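Local structure of ESX-5 secretion system protein EccC5 (Mycobacterium tuberculosis, 6J18) at residues P216-N230 with G252-N264. The protein binds ATP through this FtsK/SpoIIIE-type ATPase domain and serves in the ESX-5 type VII secretion system that exports EsxN and several PE_PGRS and PPE proteins. Numbering follows the deposited sequence.
Sequences PGFDSPLHKAVPFVN and GSDPMLRALHQAN
Gly-217, whose positive phi a glycine adopts easily, gives the one direct hydrogen bond between 216-230 and 252-264: its N meets Ser-253 O at 3.3 Å, bent and above the carbonyl plane. Its own carbonyl O lies 3.4 Å from Pro-255 CD, and the CB of Ser-220 packs on the same proline ring. Pro-255 suits the first turn of helix 255-262, where no amide hydrogen is needed; just before it, Asp-254 is the N-cap, its OD1 taking Met-256 N and Leu-257 N from opposite faces of the carboxylate.

Next along the loop, Leu-222 and Ala-225 receive Met-256; two successive bends, at chi2 and chi3 (56° and 73°), bring its CE to 3.9 Å from Ala-225 CB. Flexible and unbranched, methionine can follow this irregular surface, with Met-172 of helix 165-180 touching Leu-222 and Ala-225 as well. Val-226 spreads its two methyls, CG2 against the carbonyl and CB of Pro-255 and CG1 against Ala-259 CB. Val-229 divides likewise: CG2 meets Met-256 SD at 3.8 Å, while CG1, anti to the backbone N (chi1 166°), sits among Ala-259 O, Leu-260 CD2 and Ala-263 CB. The small methyls of Ala-259 and Ala-263 let the loop come close. At Asn-230, a water bridges OD1 to Ala-259 O.

With polar links few and at the ends, the fit rests mainly on side-chain shape, and Met-256 and Leu-260 carry the packing on to Val-239 of strand 237-244.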
loop_
_atom_site.group_PDB
_atom_site.type_symbol
_atom_site.label_atom_id
_atom_site.label_comp_id
_atom_site.label_asym_id
_atom_site.label_seq_id
_atom_site.Cartn_x
_atom_site.Cartn_y
_atom_site.Cartn_z
ATOM N N PRO A 216 17.505 2.920 -8.675
ATOM C CA PRO A 216 17.067 4.253 -8.257
ATOM C C PRO A 216 17.342 5.321 -9.315
ATOM O O PRO A 216 17.958 5.026 -10.340
ATOM C CB PRO A 216 17.899 4.504 -7.003
ATOM C CG PRO A 216 19.191 3.811 -7.303
ATOM C CD PRO A 216 18.846 2.600 -8.151
ATOM N N GLY A 217 16.891 6.545 -9.060
ATOM C CA GLY A 217 17.109 7.646 -9.981
ATOM C C GLY A 217 16.077 7.685 -11.090
ATOM O O GLY A 217 14.948 7.227 -10.914
ATOM N N PHE A 218 16.461 8.233 -12.240
ATOM C CA PHE A 218 15.557 8.321 -13.381
ATOM C C PHE A 218 15.434 6.973 -14.086
ATOM O O PHE A 218 14.539 6.762 -14.905
ATOM C CB PHE A 218 16.031 9.406 -14.360
ATOM C CG PHE A 218 14.946 9.922 -15.261
ATOM C CD1 PHE A 218 13.624 9.931 -14.840
ATOM C CD2 PHE A 218 15.244 10.398 -16.526
ATOM C CE1 PHE A 218 12.622 10.406 -15.665
ATOM C CE2 PHE A 218 14.242 10.875 -17.357
ATOM C CZ PHE A 218 12.931 10.878 -16.924
ATOM N N ASP A 219 16.347 6.066 -13.754
ATOM C CA ASP A 219 16.346 4.712 -14.296
ATOM C C ASP A 219 15.085 4.001 -13.804
ATOM O O ASP A 219 14.422 3.292 -14.574
ATOM C CB ASP A 219 17.624 3.970 -13.865
ATOM C CG ASP A 219 17.709 2.524 -14.378
ATOM O OD1 ASP A 219 16.678 1.876 -14.622
ATOM O OD2 ASP A 219 18.850 2.040 -14.550
ATOM N N SER A 220 14.756 4.240 -12.531
ATOM C CA SER A 220 13.639 3.596 -11.835
ATOM C C SER A 220 12.436 3.325 -12.724
ATOM O O SER A 220 11.899 4.238 -13.349
ATOM C CB SER A 220 13.202 4.449 -10.643
ATOM O OG SER A 220 12.017 3.935 -10.060
ATOM N N PRO A 221 12.015 2.056 -12.782
ATOM C CA PRO A 221 10.907 1.622 -13.637
ATOM C C PRO A 221 9.581 2.216 -13.186
ATOM O O PRO A 221 8.614 2.230 -13.947
ATOM C CB PRO A 221 10.903 0.093 -13.472
ATOM C CG PRO A 221 12.190 -0.246 -12.773
ATOM C CD PRO A 221 12.554 0.953 -11.973
ATOM N N LEU A 222 9.550 2.710 -11.953
ATOM C CA LEU A 222 8.329 3.230 -11.354
ATOM C C LEU A 222 8.100 4.703 -11.683
ATOM O O LEU A 222 7.152 5.310 -11.189
ATOM C CB LEU A 222 8.372 3.044 -9.835
ATOM C CG LEU A 222 8.568 1.619 -9.312
ATOM C CD1 LEU A 222 8.470 1.590 -7.795
ATOM C CD2 LEU A 222 7.563 0.664 -9.936
ATOM N N HIS A 223 8.963 5.272 -12.519
ATOM C CA HIS A 223 8.921 6.709 -12.784
ATOM C C HIS A 223 7.662 7.129 -13.542
ATOM O O HIS A 223 7.260 8.291 -13.487
ATOM C CB HIS A 223 10.168 7.150 -13.559
ATOM C CG HIS A 223 10.119 6.839 -15.023
ATOM N ND1 HIS A 223 10.485 5.614 -15.536
ATOM C CD2 HIS A 223 9.757 7.599 -16.083
ATOM C CE1 HIS A 223 10.344 5.630 -16.851
ATOM N NE2 HIS A 223 9.905 6.822 -17.207
ATOM N N LYS A 224 7.035 6.185 -14.239
ATOM C CA LYS A 224 5.841 6.486 -15.023
ATOM C C LYS A 224 4.580 6.604 -14.165
ATOM O O LYS A 224 3.563 7.128 -14.618
ATOM C CB LYS A 224 5.628 5.425 -16.106
ATOM C CG LYS A 224 6.511 5.597 -17.334
ATOM C CD LYS A 224 6.100 4.645 -18.447
ATOM C CE LYS A 224 6.976 4.815 -19.679
ATOM N NZ LYS A 224 6.739 3.742 -20.686
ATOM N N ALA A 225 4.647 6.120 -12.929
ATOM C CA ALA A 225 3.501 6.184 -12.025
ATOM C C ALA A 225 3.575 7.394 -11.103
ATOM O O ALA A 225 2.574 7.789 -10.506
ATOM C CB ALA A 225 3.401 4.915 -11.204
ATOM N N VAL A 226 4.767 7.971 -10.991
ATOM C CA VAL A 226 4.999 9.127 -10.127
ATOM C C VAL A 226 4.031 10.308 -10.354
ATOM O O VAL A 226 3.538 10.881 -9.381
ATOM C CB VAL A 226 6.457 9.633 -10.274
ATOM C CG1 VAL A 226 6.669 10.915 -9.483
ATOM C CG2 VAL A 226 7.438 8.556 -9.832
ATOM N N PRO A 227 3.739 10.671 -11.622
ATOM C CA PRO A 227 2.849 11.828 -11.805
ATOM C C PRO A 227 1.425 11.655 -11.261
ATOM O O PRO A 227 0.703 12.646 -11.156
ATOM C CB PRO A 227 2.804 11.992 -13.329
ATOM C CG PRO A 227 4.070 11.394 -13.808
ATOM C CD PRO A 227 4.297 10.220 -12.912
ATOM N N PHE A 228 1.029 10.433 -10.919
ATOM C CA PHE A 228 -0.340 10.183 -10.475
ATOM C C PHE A 228 -0.468 10.121 -8.956
ATOM O O PHE A 228 -1.578 10.062 -8.425
ATOM C CB PHE A 228 -0.868 8.884 -11.089
ATOM C CG PHE A 228 -0.840 8.872 -12.590
ATOM C CD1 PHE A 228 -1.826 9.516 -13.318
ATOM C CD2 PHE A 228 0.172 8.218 -13.272
ATOM C CE1 PHE A 228 -1.803 9.510 -14.700
ATOM C CE2 PHE A 228 0.200 8.206 -14.654
ATOM C CZ PHE A 228 -0.788 8.853 -15.368
ATOM N N VAL A 229 0.666 10.138 -8.265
ATOM C CA VAL A 229 0.692 10.008 -6.810
ATOM C C VAL A 229 -0.072 11.137 -6.119
ATOM O O VAL A 229 -0.822 10.905 -5.169
ATOM C CB VAL A 229 2.146 9.977 -6.284
ATOM C CG1 VAL A 229 2.188 10.196 -4.774
ATOM C CG2 VAL A 229 2.821 8.668 -6.667
ATOM N N ASN A 230 0.105 12.356 -6.617
ATOM C CA ASN A 230 -0.463 13.536 -5.978
ATOM C C ASN A 230 -1.970 13.681 -6.191
ATOM O O ASN A 230 -2.650 14.351 -5.415
ATOM C CB ASN A 230 0.253 14.792 -6.476
ATOM C CG ASN A 230 0.454 15.817 -5.381
ATOM O OD1 ASN A 230 0.690 15.466 -4.225
ATOM N ND2 ASN A 230 0.369 17.091 -5.740
ATOM N N GLY A 252 16.006 8.581 -0.515
ATOM C CA GLY A 252 15.252 9.679 -1.089
ATOM C C GLY A 252 15.449 9.754 -2.590
ATOM O O GLY A 252 14.622 10.309 -3.312
ATOM N N SER A 253 16.548 9.168 -3.058
ATOM C CA SER A 253 16.914 9.177 -4.473
ATOM C C SER A 253 15.926 8.401 -5.347
ATOM O O SER A 253 16.004 8.453 -6.575
ATOM C CB SER A 253 18.328 8.609 -4.657
ATOM O OG SER A 253 18.397 7.255 -4.243
ATOM N N ASP A 254 15.004 7.681 -4.716
ATOM C CA ASP A 254 13.947 6.991 -5.447
ATOM C C ASP A 254 12.780 7.946 -5.686
ATOM O O ASP A 254 12.213 8.483 -4.734
ATOM C CB ASP A 254 13.482 5.749 -4.682
ATOM C CG ASP A 254 12.516 4.897 -5.481
ATOM O OD1 ASP A 254 11.328 5.272 -5.580
ATOM O OD2 ASP A 254 12.944 3.850 -6.012
ATOM N N PRO A 255 12.419 8.161 -6.961
ATOM C CA PRO A 255 11.375 9.125 -7.328
ATOM C C PRO A 255 9.997 8.771 -6.770
ATOM O O PRO A 255 9.190 9.670 -6.536
ATOM C CB PRO A 255 11.371 9.073 -8.862
ATOM C CG PRO A 255 11.957 7.748 -9.202
ATOM C CD PRO A 255 12.981 7.481 -8.140
ATOM N N MET A 256 9.733 7.486 -6.555
ATOM C CA MET A 256 8.449 7.067 -6.000
ATOM C C MET A 256 8.387 7.339 -4.500
ATOM O O MET A 256 7.387 7.850 -3.999
ATOM C CB MET A 256 8.192 5.585 -6.280
ATOM C CG MET A 256 6.907 5.050 -5.658
ATOM S SD MET A 256 5.436 5.980 -6.144
ATOM C CE MET A 256 5.233 5.444 -7.840
ATOM N N LEU A 257 9.459 6.999 -3.790
ATOM C CA LEU A 257 9.526 7.233 -2.351
ATOM C C LEU A 257 9.490 8.725 -2.030
ATOM O O LEU A 257 8.901 9.141 -1.032
ATOM C CB LEU A 257 10.786 6.596 -1.760
ATOM C CG LEU A 257 10.883 5.071 -1.846
ATOM C CD1 LEU A 257 12.163 4.577 -1.187
ATOM C CD2 LEU A 257 9.663 4.420 -1.211
ATOM N N ARG A 258 10.125 9.522 -2.882
ATOM C CA ARG A 258 10.120 10.973 -2.733
ATOM C C ARG A 258 8.727 11.546 -2.966
ATOM O O ARG A 258 8.278 12.431 -2.240
ATOM C CB ARG A 258 11.117 11.609 -3.703
ATOM C CG ARG A 258 11.052 13.128 -3.760
ATOM C CD ARG A 258 12.045 13.733 -4.760
ATOM N NE ARG A 258 12.609 12.759 -5.695
ATOM C CZ ARG A 258 13.770 12.129 -5.525
ATOM N NH1 ARG A 258 14.519 12.385 -4.463
ATOM N NH2 ARG A 258 14.189 11.257 -6.431
ATOM N N ALA A 259 8.051 11.033 -3.987
ATOM C CA ALA A 259 6.703 11.480 -4.316
ATOM C C ALA A 259 5.725 11.111 -3.206
ATOM O O ALA A 259 4.809 11.871 -2.895
ATOM C CB ALA A 259 6.252 10.885 -5.642
ATOM N N LEU A 260 5.926 9.940 -2.610
ATOM C CA LEU A 260 5.069 9.488 -1.523
ATOM C C LEU A 260 5.283 10.338 -0.273
ATOM O O LEU A 260 4.338 10.618 0.464
ATOM C CB LEU A 260 5.322 8.010 -1.219
ATOM C CG LEU A 260 4.773 7.030 -2.261
ATOM C CD1 LEU A 260 5.190 5.602 -1.945
ATOM C CD2 LEU A 260 3.258 7.140 -2.358
ATOM N N HIS A 261 6.525 10.752 -0.038
ATOM C CA HIS A 261 6.830 11.618 1.096
ATOM C C HIS A 261 6.248 13.010 0.871
ATOM O O HIS A 261 5.750 13.641 1.802
ATOM C CB HIS A 261 8.341 11.704 1.326
ATOM C CG HIS A 261 8.724 12.532 2.514
ATOM N ND1 HIS A 261 7.844 12.821 3.537
ATOM C CD2 HIS A 261 9.889 13.140 2.841
ATOM C CE1 HIS A 261 8.452 13.568 4.440
ATOM N NE2 HIS A 261 9.695 13.775 4.043
ATOM N N GLN A 262 6.314 13.481 -0.370
ATOM C CA GLN A 262 5.759 14.781 -0.726
ATOM C C GLN A 262 4.240 14.783 -0.590
ATOM O O GLN A 262 3.633 15.819 -0.322
ATOM C CB GLN A 262 6.161 15.169 -2.150
ATOM C CG GLN A 262 7.484 15.914 -2.241
ATOM C CD GLN A 262 7.899 16.188 -3.673
ATOM O OE1 GLN A 262 7.173 15.868 -4.615
ATOM N NE2 GLN A 262 9.072 16.785 -3.844
ATOM N N ALA A 263 3.632 13.617 -0.774
ATOM C CA ALA A 263 2.188 13.472 -0.627
ATOM C C ALA A 263 1.813 13.170 0.822
ATOM O O ALA A 263 0.649 12.909 1.127
ATOM C CB ALA A 263 1.669 12.380 -1.549
ATOM N N ASN A 264 2.812 13.210 1.701
ATOM C CA ASN A 264 2.629 12.957 3.130
ATOM C C ASN A 264 1.960 11.615 3.418
ATOM O O ASN A 264 1.104 11.513 4.298
ATOM C CB ASN A 264 1.822 14.088 3.772
ATOM C CG ASN A 264 2.596 15.390 3.840
ATOM O OD1 ASN A 264 2.133 16.428 3.367
ATOM N ND2 ASN A 264 3.785 15.343 4.432
HETATM O O HOH W 1 3.404 13.775 -4.588
#